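Local coordinates for protein chitinase (Pyrococcus furiosus, PDB 2CWR) that hydrolyses chitin as the full enzyme, the fragment here being its chitin-binding domain, which probably holds the enzyme on the polymer, at residues Leu29-Asp32 with Gly33-Trp37. Sequence-based numbering, arbitrary orientation.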
loop_
_atom_site.group_PDB
_atom_site.type_symbol
_atom_site.label_atom_id
_atom_site.label_comp_id
_atom_site.label_asym_id
_atom_site.label_seq_id
_atom_site.Cartn_x
_atom_site.Cartn_y
_atom_site.Cartn_z
ATOM N N LEU A 29 3.589 -7.615 3.676
ATOM C CA LEU A 29 2.688 -7.786 4.803
ATOM C C LEU A 29 3.023 -9.092 5.509
ATOM O O LEU A 29 3.009 -10.159 4.895
ATOM C CB LEU A 29 1.235 -7.828 4.324
ATOM C CG LEU A 29 0.746 -6.642 3.487
ATOM C CD1 LEU A 29 -0.731 -6.829 3.147
ATOM C CD2 LEU A 29 0.947 -5.351 4.264
ATOM N N ASN A 30 3.336 -8.999 6.794
ATOM C CA ASN A 30 3.661 -10.176 7.586
ATOM C C ASN A 30 2.429 -10.476 8.425
ATOM O O ASN A 30 2.222 -9.887 9.484
ATOM C CB ASN A 30 4.874 -9.881 8.464
ATOM C CG ASN A 30 6.075 -9.428 7.649
ATOM O OD1 ASN A 30 6.592 -10.176 6.820
ATOM N ND2 ASN A 30 6.515 -8.197 7.875
ATOM N N LEU A 31 1.609 -11.397 7.929
ATOM C CA LEU A 31 0.362 -11.760 8.584
ATOM C C LEU A 31 0.417 -13.099 9.311
ATOM O O LEU A 31 1.263 -13.944 9.020
ATOM C CB LEU A 31 -0.758 -11.791 7.541
ATOM C CG LEU A 31 -0.755 -10.596 6.577
ATOM C CD1 LEU A 31 -1.873 -10.743 5.562
ATOM C CD2 LEU A 31 -0.910 -9.304 7.362
ATOM N N ASP A 32 -0.505 -13.285 10.251
ATOM C CA ASP A 32 -0.576 -14.519 11.023
ATOM C C ASP A 32 -1.496 -15.527 10.340
ATOM O O ASP A 32 -1.978 -16.469 10.966
ATOM C CB ASP A 32 -1.079 -14.231 12.445
ATOM C CG ASP A 32 -2.509 -13.718 12.474
ATOM O OD1 ASP A 32 -3.119 -13.563 11.396
ATOM O OD2 ASP A 32 -3.029 -13.468 13.584
ATOM N N GLY A 33 -1.732 -15.317 9.047
ATOM C CA GLY A 33 -2.589 -16.205 8.280
ATOM C C GLY A 33 -2.915 -15.595 6.930
ATOM O O GLY A 33 -2.265 -14.638 6.506
ATOM N N GLN A 34 -3.916 -16.141 6.250
ATOM C CA GLN A 34 -4.308 -15.620 4.948
ATOM C C GLN A 34 -5.574 -14.785 5.076
ATOM O O GLN A 34 -6.570 -15.228 5.650
ATOM C CB GLN A 34 -4.523 -16.771 3.963
ATOM C CG GLN A 34 -3.271 -17.606 3.744
ATOM C CD GLN A 34 -3.458 -18.685 2.697
ATOM O OE1 GLN A 34 -4.367 -19.509 2.794
ATOM N NE2 GLN A 34 -2.590 -18.690 1.691
ATOM N N TYR A 35 -5.526 -13.564 4.552
ATOM C CA TYR A 35 -6.669 -12.665 4.624
ATOM C C TYR A 35 -6.845 -11.878 3.338
ATOM O O TYR A 35 -5.902 -11.709 2.564
ATOM C CB TYR A 35 -6.498 -11.651 5.761
ATOM C CG TYR A 35 -6.265 -12.238 7.132
ATOM C CD1 TYR A 35 -5.020 -12.757 7.493
ATOM C CD2 TYR A 35 -7.288 -12.260 8.076
ATOM C CE1 TYR A 35 -4.804 -13.285 8.771
ATOM C CE2 TYR A 35 -7.086 -12.782 9.348
ATOM C CZ TYR A 35 -5.845 -13.292 9.690
ATOM O OH TYR A 35 -5.658 -13.808 10.952
ATOM N N ASP A 36 -8.062 -11.400 3.119
ATOM C CA ASP A 36 -8.353 -10.570 1.959
ATOM C C ASP A 36 -8.124 -9.189 2.572
ATOM O O ASP A 36 -9.061 -8.443 2.849
ATOM C CB ASP A 36 -9.809 -10.755 1.520
ATOM C CG ASP A 36 -10.075 -10.216 0.122
ATOM O OD1 ASP A 36 -11.189 -10.438 -0.397
ATOM O OD2 ASP A 36 -9.178 -9.570 -0.459
ATOM N N TRP A 37 -6.851 -8.886 2.804
ATOM C CA TRP A 37 -6.418 -7.646 3.436
ATOM C C TRP A 37 -6.711 -6.339 2.711
ATOM O O TRP A 37 -7.151 -6.324 1.567
ATOM C CB TRP A 37 -4.915 -7.727 3.729
ATOM C CG TRP A 37 -4.088 -8.121 2.539
ATOM C CD1 TRP A 37 -3.621 -9.366 2.241
ATOM C CD2 TRP A 37 -3.634 -7.260 1.489
ATOM N NE1 TRP A 37 -2.896 -9.337 1.072
ATOM C CE2 TRP A 37 -2.889 -8.055 0.589
ATOM C CE3 TRP A 37 -3.784 -5.891 1.221
ATOM C CZ2 TRP A 37 -2.294 -7.529 -0.566
ATOM C CZ3 TRP A 37 -3.193 -5.366 0.072
ATOM C CH2 TRP A 37 -2.456 -6.187 -0.806
#
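Leu-29 sets its CD1 methyl over one face of the Trp-37 indole, both side chains buried in a beta-sandwich, where the chain passes from strand 22-31 of one sheet to strand 38-43 of the other. The evidence for a CH-pi contact is that CD1 of Leu-29 lies 3.5 Å from the centroid of the five-membered ring of Trp-37 and 16° off its normal. The indole is further fixed by stacking with Phe-79 and by a hydrogen bond from its NE1 to the carbonyl of Asn-72. A leucine in place of Trp-37 would probably leave that carbonyl without its donor and open a gap beside the Leu-29 methyl. Next outward, CD1 of Leu-31 bridges two rings, 4.0 Å from CD1 of Trp-37 and 4.2 Å from CD1 of Tyr-35; Ile-98 of the facing sheet touches both Leu-31 and Tyr-35. At the polar edge, CG of Asp-32 sits between the backbone N and the carbonyl carbon (chi1 65°), which brings the end of the side chain to the tyrosine hydroxyl. While its OD2 accepts from Ser-9 N, OD1 of Asp-32 receives the Tyr-35 OH at 2.6 Å, on the syn side and 24° out of the carboxylate plane.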